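Local structure of possible TctC subunit of the Tripartite Tricarboxylate Transport(TTT) Family (Rhodopseudomonas palustris, 6HKE) at residues Leu55-Gly58 / Gly59-Ala62; Ala95-Pro98 / Asp99-Thr103; Ala143-Gly146 / Phe147-Ser151; Phe242-Arg245 / Gly246-Glu249; Gln295-Ile298 / Ser299-Asp303. The protein binds malate in the periplasm and probably hands it to a membrane transporter of the tripartite tricarboxylate (TTT) family for uptake. The protein carries 2 engineered substitutions. All coordinates share one frame; numbering follows the deposited sequence.

Contact 1: residues Leu55-Gly58 / Gly59-Ala62; sequences LGAG and GTLA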
loop_
_atom_site.group_PDB
_atom_site.type_symbol
_atom_site.label_atom_id
_atom_site.label_comp_id
_atom_site.label_asym_id
_atom_site.label_seq_id
_atom_site.Cartn_x
_atom_site.Cartn_y
_atom_site.Cartn_z
ATOM N N LEU A 55 0.563 -11.551 -9.680
ATOM C CA LEU A 55 0.240 -10.295 -10.390
ATOM C C LEU A 55 -1.022 -10.516 -11.202
ATOM O O LEU A 55 -1.243 -11.655 -11.651
ATOM C CB LEU A 55 1.396 -9.921 -11.310
ATOM C CG LEU A 55 2.768 -10.081 -10.678
ATOM C CD1 LEU A 55 3.857 -9.663 -11.650
ATOM C CD2 LEU A 55 2.835 -9.311 -9.368
ATOM N N GLY A 56 -1.764 -9.438 -11.425
ATOM C CA GLY A 56 -2.878 -9.422 -12.383
ATOM C C GLY A 56 -4.065 -8.664 -11.837
ATOM O O GLY A 56 -4.186 -8.558 -10.598
ATOM N N ALA A 57 -4.888 -8.152 -12.754
ATOM C CA ALA A 57 -6.236 -7.623 -12.491
ATOM C C ALA A 57 -6.063 -6.409 -11.583
ATOM O O ALA A 57 -6.761 -6.313 -10.561
ATOM C CB ALA A 57 -7.106 -8.706 -11.889
ATOM N N GLY A 58 -5.085 -5.569 -11.945
ATOM C CA GLY A 58 -4.657 -4.367 -11.210
ATOM C C GLY A 58 -4.530 -4.593 -9.714
ATOM O O GLY A 58 -4.947 -3.715 -8.945
ATOM N N GLY A 59 -3.945 -5.708 -9.307
ATOM C CA GLY A 59 -3.584 -5.942 -7.900
ATOM C C GLY A 59 -4.661 -6.699 -7.148
ATOM O O GLY A 59 -4.481 -6.885 -5.930
ATOM N N THR A 60 -5.720 -7.151 -7.839
ATOM C CA THR A 60 -6.906 -7.791 -7.212
ATOM C C THR A 60 -6.996 -9.284 -7.499
ATOM O O THR A 60 -7.761 -9.920 -6.766
ATOM C CB THR A 60 -8.211 -7.124 -7.647
ATOM O OG1 THR A 60 -8.383 -7.367 -9.040
ATOM C CG2 THR A 60 -8.208 -5.641 -7.341
ATOM N N LEU A 61 -6.287 -9.811 -8.505
ATOM C CA LEU A 61 -6.261 -11.258 -8.829
ATOM C C LEU A 61 -5.819 -12.068 -7.608
ATOM O O LEU A 61 -6.457 -13.080 -7.348
ATOM C CB LEU A 61 -5.329 -11.547 -10.008
ATOM C CG LEU A 61 -5.132 -13.039 -10.305
ATOM C CD1 LEU A 61 -6.413 -13.656 -10.839
ATOM C CD2 LEU A 61 -4.001 -13.256 -11.290
ATOM N N ALA A 62 -4.754 -11.670 -6.907
ATOM C CA ALA A 62 -4.240 -12.409 -5.735
ATOM C C ALA A 62 -5.377 -12.598 -4.731
ATOM O O ALA A 62 -5.588 -13.743 -4.298
ATOM C CB ALA A 62 -3.089 -11.702 -5.088
HETATM O O HOH W 1 -2.960 -9.668 -8.036
#
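The flat groups here are peptides, and the carbonyl of Gly56 has Gly59 N on one face and Leu61 N on the other. Both nitrogens donate to Gly56 O, well out of the carbonyl plane. Gly59 N lies 3.1 Å from Gly56 O, and Leu61 N lies 3.2 Å from the same oxygen. A water accepts from Ala62 N at 2.9 Å and lies 3.0 Å from Gly56 O, to which it may donate.

The next carbonyl, Ala57, meets Thr60. Thr60 N donates to Ala57 O at 3.0 Å from above its plane. Thr60 OG1 sits between its own backbone N and carbonyl carbon (chi1 66°), and this turns the hydroxyl onto Ala57 O. The modelled OG1 to O distance is very short and its exact value is doubtful.

The methyl of Ala57 rests on Leu61, with CB to CB at 3.8 Å. Leu61 CG is anti to the backbone N, and CD2 reaches back toward the carbonyl O of Leu55. All four residues from Gly56 to Gly59 have positive phi, and three of them are glycines, for which this is easy.

The turn leads from strand 49-53 into helix 61-67. The bonds from Gly59 N and Thr60 N close the loop itself. Leu61 N and Ala62 N, which have no earlier helical turn to bond to, are satisfied by Gly56 O and by the water, close to the malate pocket.

Contact 2: residues Ala95-Pro98 / Asp99-Thr103; sequences AYRP and DKDFT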
loop_
_atom_site.group_PDB
_atom_site.type_symbol
_atom_site.label_atom_id
_atom_site.label_comp_id
_atom_site.label_asym_id
_atom_site.label_seq_id
_atom_site.Cartn_x
_atom_site.Cartn_y
_atom_site.Cartn_z
ATOM N N ALA A 95 -14.229 -8.572 -7.826
ATOM C CA ALA A 95 -14.626 -10.000 -7.740
ATOM C C ALA A 95 -14.895 -10.417 -6.289
ATOM O O ALA A 95 -15.426 -11.496 -6.099
ATOM C CB ALA A 95 -13.573 -10.878 -8.378
ATOM N N TYR A 96 -14.579 -9.585 -5.303
ATOM C CA TYR A 96 -14.717 -9.922 -3.865
ATOM C C TYR A 96 -15.179 -8.676 -3.125
ATOM O O TYR A 96 -15.094 -7.575 -3.684
ATOM C CB TYR A 96 -13.390 -10.436 -3.297
ATOM C CG TYR A 96 -12.236 -9.489 -3.494
ATOM C CD1 TYR A 96 -12.042 -8.405 -2.653
ATOM C CD2 TYR A 96 -11.346 -9.659 -4.537
ATOM C CE1 TYR A 96 -10.991 -7.521 -2.832
ATOM C CE2 TYR A 96 -10.303 -8.774 -4.743
ATOM C CZ TYR A 96 -10.111 -7.709 -3.881
ATOM O OH TYR A 96 -9.076 -6.842 -4.090
ATOM N N ARG A 97 -15.685 -8.882 -1.918
ATOM C CA ARG A 97 -15.985 -7.831 -0.921
ATOM C C ARG A 97 -14.823 -7.865 0.073
ATOM O O ARG A 97 -14.542 -8.896 0.675
ATOM C CB ARG A 97 -17.359 -8.127 -0.310
ATOM C CG ARG A 97 -18.429 -8.464 -1.352
ATOM C CD ARG A 97 -19.652 -9.176 -0.805
ATOM N NE ARG A 97 -19.296 -10.489 -0.294
ATOM C CZ ARG A 97 -20.065 -11.243 0.488
ATOM N NH1 ARG A 97 -21.264 -10.818 0.866
ATOM N NH2 ARG A 97 -19.630 -12.427 0.897
ATOM N N PRO A 98 -14.033 -6.790 0.236
ATOM C CA PRO A 98 -12.896 -6.858 1.150
ATOM C C PRO A 98 -13.308 -7.057 2.613
ATOM O O PRO A 98 -12.497 -7.585 3.339
ATOM C CB PRO A 98 -12.181 -5.519 0.971
ATOM C CG PRO A 98 -12.681 -5.004 -0.356
ATOM C CD PRO A 98 -14.101 -5.522 -0.498
ATOM N N ASP A 99 -14.523 -6.649 3.003
ATOM C CA ASP A 99 -15.046 -6.857 4.386
ATOM C C ASP A 99 -15.503 -8.305 4.566
ATOM O O ASP A 99 -15.181 -8.870 5.607
ATOM C CB ASP A 99 -16.148 -5.876 4.811
ATOM C CG ASP A 99 -17.203 -5.515 3.775
ATOM O OD1 ASP A 99 -17.033 -5.869 2.591
ATOM O OD2 ASP A 99 -18.172 -4.832 4.170
ATOM N N LYS A 100 -16.192 -8.895 3.593
ATOM C CA LYS A 100 -17.007 -10.110 3.826
ATOM C C LYS A 100 -16.402 -11.362 3.187
ATOM O O LYS A 100 -16.821 -12.465 3.570
ATOM C CB LYS A 100 -18.420 -9.855 3.312
ATOM C CG LYS A 100 -19.219 -8.881 4.168
ATOM C CD LYS A 100 -20.561 -8.521 3.559
ATOM C CE LYS A 100 -21.500 -7.882 4.555
ATOM N NZ LYS A 100 -21.118 -6.477 4.824
ATOM N N ASP A 101 -15.440 -11.242 2.274
ATOM C CA ASP A 101 -14.852 -12.434 1.602
ATOM C C ASP A 101 -13.501 -12.784 2.247
ATOM O O ASP A 101 -12.792 -13.643 1.690
ATOM C CB ASP A 101 -14.830 -12.214 0.090
ATOM C CG ASP A 101 -16.216 -12.328 -0.515
ATOM O OD1 ASP A 101 -16.950 -13.247 -0.101
ATOM O OD2 ASP A 101 -16.559 -11.501 -1.377
ATOM N N PHE A 102 -13.188 -12.179 3.399
ATOM C CA PHE A 102 -11.900 -12.336 4.120
ATOM C C PHE A 102 -12.126 -12.311 5.625
ATOM O O PHE A 102 -13.024 -11.594 6.126
ATOM C CB PHE A 102 -10.889 -11.252 3.739
ATOM C CG PHE A 102 -10.571 -11.279 2.271
ATOM C CD1 PHE A 102 -9.673 -12.196 1.759
ATOM C CD2 PHE A 102 -11.267 -10.472 1.389
ATOM C CE1 PHE A 102 -9.428 -12.262 0.393
ATOM C CE2 PHE A 102 -11.015 -10.536 0.029
ATOM C CZ PHE A 102 -10.082 -11.417 -0.468
ATOM N N THR A 103 -11.313 -13.109 6.309
ATOM C CA THR A 103 -11.115 -13.033 7.766
ATOM C C THR A 103 -9.850 -12.217 7.981
ATOM O O THR A 103 -8.747 -12.695 7.690
ATOM C CB THR A 103 -11.109 -14.425 8.401
ATOM O OG1 THR A 103 -12.393 -14.960 8.088
ATOM C CG2 THR A 103 -10.890 -14.387 9.896
#
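Arg97 lays its guanidinium over the CB of Lys100, which sits above the centre of one face, with CZ to CB at 3.6 Å. The edge of the same group is turned to Asp101. Two nitrogens grip the carboxylate side-on in a salt bridge. Arg97 NE donates to Asp101 OD2 at 3.1 Å, and Arg97 NH2 donates to Asp101 OD1 at 3.0 Å. The bonds are nearly straight and lie in the guanidinium plane. They meet the carboxylate from above, however, because the two planes are 46° apart. A bend at chi3 (-65°) folds the arginine back over the turn.

Asp101 OD2 also takes the backbone N of Arg97, at 2.8 Å and on its anti side. In return Asp101 N donates to Arg97 O at 3.0 Å, closing an alpha turn. Lys100 NZ bends away to a weak, long salt bridge with Asp99 OD2.

On the buried side, Phe102 points an edge at one face of Tyr96 in an offset T-shaped pair. The planes are at 85°, and Phe102 CE2 is 3.6 Å from Tyr96 CD1. Tyr96 OH bonds to Thr83 O, and His84 meets Phe102 edge-to-face.

The turn brings the chain into strand 102-118. Three N-H groups of one arginine hold both oxygens of Asp101, which would favour its charged form and fix the rotation of the carboxylate.

Contact 3: residues Ala143-Gly146 / Phe147-Ser151; sequences AHAG and FGSVS. With LMR ((2S)-2-hydroxybutanedioic acid), chain E; MLT (D-malate), chain D.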
loop_
_atom_site.group_PDB
_atom_site.type_symbol
_atom_site.label_atom_id
_atom_site.label_comp_id
_atom_site.label_asym_id
_atom_site.label_seq_id
_atom_site.Cartn_x
_atom_site.Cartn_y
_atom_site.Cartn_z
ATOM N N ALA A 143 2.324 7.047 -13.268
ATOM C CA ALA A 143 2.542 5.615 -12.989
ATOM C C ALA A 143 1.625 5.187 -11.840
ATOM O O ALA A 143 1.486 5.941 -10.860
ATOM C CB ALA A 143 4.000 5.374 -12.689
ATOM N N HIS A 144 1.022 4.008 -11.960
ATOM C CA HIS A 144 0.303 3.312 -10.858
ATOM C C HIS A 144 0.465 1.804 -11.074
ATOM O O HIS A 144 0.959 1.422 -12.156
ATOM C CB HIS A 144 -1.154 3.768 -10.808
ATOM C CG HIS A 144 -1.907 3.483 -12.059
ATOM N ND1 HIS A 144 -2.434 2.239 -12.326
ATOM C CD2 HIS A 144 -2.231 4.270 -13.110
ATOM C CE1 HIS A 144 -3.067 2.261 -13.488
ATOM N NE2 HIS A 144 -2.957 3.506 -14.000
ATOM N N ALA A 145 0.075 0.994 -10.088
ATOM C CA ALA A 145 0.089 -0.483 -10.126
ATOM C C ALA A 145 -1.333 -1.062 -10.256
ATOM O O ALA A 145 -1.571 -2.185 -9.751
ATOM C CB ALA A 145 0.781 -0.987 -8.889
ATOM N N GLY A 146 -2.242 -0.379 -10.960
ATOM C CA GLY A 146 -3.589 -0.893 -11.290
ATOM C C GLY A 146 -4.683 -0.350 -10.379
ATOM O O GLY A 146 -4.367 0.205 -9.294
ATOM N N PHE A 147 -5.944 -0.554 -10.763
ATOM C CA PHE A 147 -7.128 0.085 -10.129
ATOM C C PHE A 147 -7.294 -0.399 -8.672
ATOM O O PHE A 147 -7.990 0.279 -7.903
ATOM C CB PHE A 147 -8.365 -0.110 -11.021
ATOM C CG PHE A 147 -8.298 0.518 -12.403
ATOM C CD1 PHE A 147 -7.273 1.396 -12.767
ATOM C CD2 PHE A 147 -9.274 0.235 -13.353
ATOM C CE1 PHE A 147 -7.233 1.974 -14.029
ATOM C CE2 PHE A 147 -9.227 0.809 -14.616
ATOM C CZ PHE A 147 -8.210 1.679 -14.950
ATOM N N GLY A 148 -6.653 -1.501 -8.275
ATOM C CA GLY A 148 -6.683 -2.014 -6.891
ATOM C C GLY A 148 -5.484 -1.542 -6.080
ATOM O O GLY A 148 -5.342 -1.970 -4.924
ATOM N N SER A 149 -4.662 -0.672 -6.656
ATOM C CA SER A 149 -3.390 -0.182 -6.059
ATOM C C SER A 149 -3.621 1.112 -5.263
ATOM O O SER A 149 -4.571 1.865 -5.555
ATOM C CB SER A 149 -2.295 -0.047 -7.114
ATOM O OG SER A 149 -2.419 1.133 -7.903
ATOM N N VAL A 150 -2.774 1.316 -4.257
ATOM C CA VAL A 150 -2.626 2.573 -3.481
ATOM C C VAL A 150 -2.192 3.673 -4.448
ATOM O O VAL A 150 -2.715 4.792 -4.327
ATOM C CB VAL A 150 -1.586 2.408 -2.357
ATOM C CG1 VAL A 150 -1.272 3.745 -1.721
ATOM C CG2 VAL A 150 -2.032 1.407 -1.306
ATOM N N SER A 151 -1.221 3.367 -5.312
ATOM C CA SER A 151 -0.629 4.327 -6.271
ATOM C C SER A 151 -1.760 4.895 -7.128
ATOM O O SER A 151 -1.779 6.119 -7.301
ATOM C CB SER A 151 0.477 3.719 -7.119
ATOM O OG SER A 151 0.080 2.483 -7.713
HETATM C C1 LMR E . 0.389 -0.039 -4.690
HETATM O O1A LMR E . -0.625 -0.733 -4.509
HETATM O O1B LMR E . 0.376 1.138 -5.138
HETATM C C2 LMR E . 1.745 -0.662 -4.319
HETATM O O2 LMR E . 1.796 -1.230 -3.015
HETATM C C3 LMR E . 2.179 -1.756 -5.298
HETATM C C4 LMR E . 3.360 -2.472 -4.666
HETATM O O4A LMR E . 4.466 -2.373 -5.229
HETATM O O4B LMR E . 3.180 -3.090 -3.587
HETATM C C1 MLT D . 0.271 -0.329 -4.603
HETATM O O1 MLT D . -0.864 -0.424 -4.088
HETATM O O2 MLT D . 0.576 0.677 -5.284
HETATM C C2 MLT D . 1.245 -1.471 -4.423
HETATM O O3 MLT D . 1.446 -1.942 -3.074
HETATM C C3 MLT D . 2.633 -1.095 -4.850
HETATM C C4 MLT D . 3.417 -2.364 -4.642
HETATM O O4 MLT D . 3.386 -2.943 -3.522
HETATM O O5 MLT D . 4.034 -2.790 -5.640
HETATM O O HOH W 2 0.345 7.229 -8.919
#
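This is the loop of a beta-alpha-beta unit, joining strand 141-144 to helix 150-162, and the start of that helix holds malate. A type I turn runs from Gly146 to Ser149, the N-cap residue. Ser149 N donates to Gly146 O at 2.8 Å from above the carbonyl plane. Ser149 OG donates to the same oxygen at 2.6 Å, in the plane and on a lone pair, and accepts from Tyr152 N further into the helix.

Ser151 OG accepts from Ala145 N at 2.8 Å. With chi1 at 50°, OG lies between its own backbone N and carbonyl carbon, between the loop and the ligand. Upstream, Gly146 N points in the ring plane at His144 ND1, 3.0 Å away.

L-malate and D-malate are modelled as overlapping alternatives in the same site. Val150 N bonds to O1A of L-malate at 3.0 Å and to O1 of D-malate at 2.6 Å. Ser151 N bonds to O1B of L-malate at 2.7 Å and to O2 of D-malate at 3.2 Å. Thr30 and Thr174 also bond both forms.

One carboxylate thus lies against backbone N-H groups at a helix start, where the helix dipole would probably favour its negative charge.

Contact 4: residues Phe242-Arg245 / Gly246-Glu249; sequences FAPR and GTPE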
loop_
_atom_site.group_PDB
_atom_site.type_symbol
_atom_site.label_atom_id
_atom_site.label_comp_id
_atom_site.label_asym_id
_atom_site.label_seq_id
_atom_site.Cartn_x
_atom_site.Cartn_y
_atom_site.Cartn_z
ATOM N N PHE A 242 -4.805 -10.964 5.773
ATOM C CA PHE A 242 -6.163 -11.569 5.743
ATOM C C PHE A 242 -6.086 -13.055 5.369
ATOM O O PHE A 242 -5.119 -13.470 4.705
ATOM C CB PHE A 242 -7.035 -10.889 4.687
ATOM C CG PHE A 242 -7.127 -9.387 4.781
ATOM C CD1 PHE A 242 -6.051 -8.587 4.430
ATOM C CD2 PHE A 242 -8.301 -8.777 5.180
ATOM C CE1 PHE A 242 -6.148 -7.203 4.492
ATOM C CE2 PHE A 242 -8.399 -7.396 5.220
ATOM C CZ PHE A 242 -7.324 -6.613 4.882
ATOM N N ALA A 243 -7.114 -13.806 5.775
ATOM C CA ALA A 243 -7.311 -15.244 5.508
ATOM C C ALA A 243 -8.605 -15.398 4.725
ATOM O O ALA A 243 -9.420 -14.470 4.689
ATOM C CB ALA A 243 -7.353 -16.027 6.798
ATOM N N PRO A 244 -8.827 -16.555 4.062
ATOM C CA PRO A 244 -10.097 -16.811 3.389
ATOM C C PRO A 244 -11.199 -16.728 4.443
ATOM O O PRO A 244 -10.907 -16.975 5.606
ATOM C CB PRO A 244 -9.912 -18.200 2.762
ATOM C CG PRO A 244 -8.412 -18.328 2.613
ATOM C CD PRO A 244 -7.861 -17.648 3.849
ATOM N N ARG A 245 -12.403 -16.325 4.034
ATOM C CA ARG A 245 -13.540 -16.185 4.971
ATOM C C ARG A 245 -13.800 -17.573 5.555
ATOM O O ARG A 245 -13.620 -18.547 4.832
ATOM C CB ARG A 245 -14.753 -15.580 4.269
ATOM C CG ARG A 245 -15.813 -15.058 5.225
ATOM C CD ARG A 245 -15.288 -14.038 6.217
ATOM N NE ARG A 245 -16.376 -13.405 6.953
ATOM C CZ ARG A 245 -16.297 -12.238 7.585
ATOM N NH1 ARG A 245 -15.164 -11.552 7.601
ATOM N NH2 ARG A 245 -17.363 -11.752 8.206
ATOM N N GLY A 246 -14.072 -17.660 6.850
ATOM C CA GLY A 246 -14.329 -18.949 7.527
ATOM C C GLY A 246 -13.076 -19.603 8.090
ATOM O O GLY A 246 -13.207 -20.725 8.590
ATOM N N THR A 247 -11.909 -18.954 8.022
ATOM C CA THR A 247 -10.671 -19.459 8.666
ATOM C C THR A 247 -10.952 -19.451 10.167
ATOM O O THR A 247 -11.357 -18.420 10.706
ATOM C CB THR A 247 -9.411 -18.670 8.286
ATOM O OG1 THR A 247 -9.195 -18.720 6.877
ATOM C CG2 THR A 247 -8.165 -19.213 8.955
ATOM N N PRO A 248 -10.844 -20.620 10.843
ATOM C CA PRO A 248 -11.192 -20.732 12.255
ATOM C C PRO A 248 -10.488 -19.672 13.108
ATOM O O PRO A 248 -9.304 -19.384 12.856
ATOM C CB PRO A 248 -10.722 -22.155 12.593
ATOM C CG PRO A 248 -10.917 -22.913 11.300
ATOM C CD PRO A 248 -10.448 -21.917 10.263
ATOM N N GLU A 249 -11.217 -19.131 14.089
ATOM C CA GLU A 249 -10.743 -18.050 14.994
ATOM C C GLU A 249 -9.472 -18.471 15.735
ATOM O O GLU A 249 -8.574 -17.657 15.881
ATOM C CB GLU A 249 -11.875 -17.571 15.901
ATOM C CG GLU A 249 -13.028 -16.900 15.140
ATOM C CD GLU A 249 -12.725 -16.001 13.935
ATOM O OE1 GLU A 249 -12.430 -14.803 14.137
ATOM O OE2 GLU A 249 -12.801 -16.498 12.775
#
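Pro244 to Thr247 form a type II beta turn, with Gly246 in the third position at a phi of 90°. Thr247 N closes the turn on Pro244 O at 3.3 Å.

The side chain of Thr247 adds a second bond to the same oxygen. Thr247 OG1 donates to Pro244 O at 2.8 Å. Both donors come from the same face of the carbonyl plane, each somewhat tilted from it. The hydroxyl can do this because OG1 lies beside its own backbone N, anti to the carbonyl carbon (chi1 -60°). The same torsion places the methyl CG2 beside the carbonyl carbon.

Thr247 also packs against Ala243, just before the turn, and Pro244, its first residue. Ala243 CB is 3.3 Å from Thr247 OG1 and 3.7 Å from Thr247 CB. Its distance to Thr247 CG2 is 3.9 Å. The ring of Pro244 meets the hydroxyl through CD, which is 3.5 Å from Thr247 OG1. The threonine is buried here, and its one polar side-chain atom is turned to the carbonyl.

Arg245, at the second position of the turn, points away from 246-249 overall, although its CB still touches Gly246 N. Its polar end goes elsewhere: Arg245 NH1 bonds to Phe102 O.

The turn ends strand 236-244 and leads to helix 249-263, with Pro248 as N-cap residue. Ala243 pairs with Thr103 of strand 102-118, and its methyl touches Leu76 of strand 75-80. Phe242 packs on Leu290 and Val294 of helix 287-305. Pro244 and Thr247 rest on the loop residues Ala69 and Pro71.

Contact 5: residues Gln295-Ile298 / Ser299-Asp303; sequences QEEI and SRWED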
loop_
_atom_site.group_PDB
_atom_site.type_symbol
_atom_site.label_atom_id
_atom_site.label_comp_id
_atom_site.label_asym_id
_atom_site.label_seq_id
_atom_site.Cartn_x
_atom_site.Cartn_y
_atom_site.Cartn_z
ATOM N N GLN A 295 -13.619 -1.260 6.756
ATOM C CA GLN A 295 -14.972 -0.634 6.707
ATOM C C GLN A 295 -14.818 0.865 6.406
ATOM O O GLN A 295 -15.473 1.351 5.462
ATOM C CB GLN A 295 -15.741 -0.880 8.005
ATOM C CG GLN A 295 -17.245 -0.888 7.812
ATOM C CD GLN A 295 -17.739 -2.095 7.047
ATOM O OE1 GLN A 295 -17.168 -3.194 7.100
ATOM N NE2 GLN A 295 -18.841 -1.900 6.339
ATOM N N GLU A 296 -13.942 1.550 7.145
ATOM C CA GLU A 296 -13.691 3.012 7.010
ATOM C C GLU A 296 -13.092 3.321 5.636
ATOM O O GLU A 296 -13.539 4.286 5.012
ATOM C CB GLU A 296 -12.771 3.503 8.126
ATOM C CG GLU A 296 -13.483 3.619 9.456
ATOM C CD GLU A 296 -12.568 3.762 10.660
ATOM O OE1 GLU A 296 -11.357 3.475 10.527
ATOM O OE2 GLU A 296 -13.072 4.154 11.741
ATOM N N GLU A 297 -12.124 2.523 5.175
ATOM C CA GLU A 297 -11.494 2.726 3.844
ATOM C C GLU A 297 -12.555 2.561 2.753
ATOM O O GLU A 297 -12.605 3.417 1.868
ATOM C CB GLU A 297 -10.310 1.789 3.593
ATOM C CG GLU A 297 -9.198 2.456 2.797
ATOM C CD GLU A 297 -8.717 3.791 3.358
ATOM O OE1 GLU A 297 -8.892 4.814 2.665
ATOM O OE2 GLU A 297 -8.162 3.820 4.480
ATOM N N ILE A 298 -13.389 1.528 2.819
ATOM C CA ILE A 298 -14.445 1.296 1.784
ATOM C C ILE A 298 -15.306 2.563 1.667
ATOM O O ILE A 298 -15.504 3.011 0.522
ATOM C CB ILE A 298 -15.283 0.032 2.076
ATOM C CG1 ILE A 298 -14.466 -1.242 1.849
ATOM C CG2 ILE A 298 -16.573 0.024 1.260
ATOM C CD1 ILE A 298 -15.185 -2.540 2.181
ATOM N N SER A 299 -15.776 3.119 2.793
ATOM C CA SER A 299 -16.718 4.274 2.854
ATOM C C SER A 299 -16.012 5.542 2.382
ATOM O O SER A 299 -16.655 6.338 1.651
ATOM C CB SER A 299 -17.283 4.519 4.238
ATOM O OG SER A 299 -17.418 3.322 4.970
ATOM N N ARG A 300 -14.769 5.737 2.839
ATOM C CA ARG A 300 -13.926 6.917 2.516
ATOM C C ARG A 300 -13.870 7.058 0.984
ATOM O O ARG A 300 -14.189 8.141 0.486
ATOM C CB ARG A 300 -12.569 6.771 3.221
ATOM C CG ARG A 300 -11.628 7.953 3.065
ATOM C CD ARG A 300 -10.934 7.931 1.715
ATOM N NE ARG A 300 -10.110 9.105 1.419
ATOM C CZ ARG A 300 -8.822 9.242 1.728
ATOM N NH1 ARG A 300 -8.196 10.353 1.386
ATOM N NH2 ARG A 300 -8.168 8.286 2.370
ATOM N N TRP A 301 -13.556 5.984 0.254
ATOM C CA TRP A 301 -13.390 6.019 -1.226
ATOM C C TRP A 301 -14.738 6.033 -1.950
ATOM O O TRP A 301 -14.740 6.460 -3.115
ATOM C CB TRP A 301 -12.493 4.875 -1.706
ATOM C CG TRP A 301 -11.092 5.092 -1.237
ATOM C CD1 TRP A 301 -10.515 4.554 -0.131
ATOM C CD2 TRP A 301 -10.143 6.031 -1.768
ATOM N NE1 TRP A 301 -9.244 5.027 0.019
ATOM C CE2 TRP A 301 -8.992 5.948 -0.959
ATOM C CE3 TRP A 301 -10.135 6.898 -2.861
ATOM C CZ2 TRP A 301 -7.846 6.697 -1.211
ATOM C CZ3 TRP A 301 -9.006 7.645 -3.102
ATOM C CH2 TRP A 301 -7.873 7.532 -2.300
ATOM N N GLU A 302 -15.815 5.562 -1.314
ATOM C CA GLU A 302 -17.206 5.764 -1.807
ATOM C C GLU A 302 -17.512 7.271 -1.792
ATOM O O GLU A 302 -18.078 7.725 -2.771
ATOM C CB GLU A 302 -18.211 4.943 -0.998
ATOM C CG GLU A 302 -18.393 3.518 -1.514
ATOM C CD GLU A 302 -18.991 2.495 -0.541
ATOM O OE1 GLU A 302 -19.175 2.830 0.655
ATOM O OE2 GLU A 302 -19.252 1.342 -0.975
ATOM N N ASP A 303 -17.101 8.010 -0.749
ATOM C CA ASP A 303 -17.246 9.492 -0.627
ATOM C C ASP A 303 -16.426 10.234 -1.695
ATOM O O ASP A 303 -16.977 11.196 -2.277
ATOM C CB ASP A 303 -16.816 10.022 0.744
ATOM C CG ASP A 303 -17.761 9.665 1.878
ATOM O OD1 ASP A 303 -18.563 8.728 1.704
ATOM O OD2 ASP A 303 -17.668 10.309 2.936
#
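Glu297 and Trp301, one helical turn apart, extend alongside each other in the same direction. The carboxylate plane is turned 48° from the indole plane. Glu297 OE1 lies at the ring edge, 2.7 Å from Trp301 NE1, but the N-H is badly bent from the line and the bond is weak. A bend at chi2 (52°) brings the carboxylate of Glu297 to the indole. OE1 also forms a long salt bridge with Arg300 NH2, at 3.6 Å and near the guanidinium plane.

Arg300 lies over Trp301 instead. Its CD is above one indole face, offset toward the rim, and Trp301 CZ2 lies over a face of the guanidinium. Arg300 NH1 bonds to Gln234 O. The other carboxylate oxygen, Glu297 OE2, bonds to Trp238 NE1.

Further round helix 287-305, Ile298 and Glu302 lie side by side, with CG2 of Ile298 3.7 Å from OE2 of Glu302. Ser299 turns back on its own helix. Its OG donates to Gln295 O at 2.8 Å, and its N reaches that oxygen at 3.2 Å from the opposite face of the carbonyl.

The helix lies against helices 82-90 and 150-162, with Trp301 on Ala89 and Leu157. The buried carboxylate of Glu297 is met by the indole N-H of Trp238, more weakly by that of Trp301, and at long range by Arg300. Together these would probably favour its negative charge.

The five contacts follow one another along the chain; none nests in or crosses another. Contact 1 closes the loop from strand 49-53 to helix 61-67. Contact 2 closes the turn before strand 102-118 and touches contact 1 where Thr60 O meets the Tyr96 ring. Contact 3 closes the loop before helix 150-162; its Gly148 N probably bonds to Gly58 O of contact 1, tying the two loops together beside the malate site. Contact 4 ends strand 236-244, which pairs with strand 102-118, so contacts 2 and 4 meet in the same sheet. Contact 5, near the C terminus, brings Ile298 against Asp99 and Pro98 of contact 2.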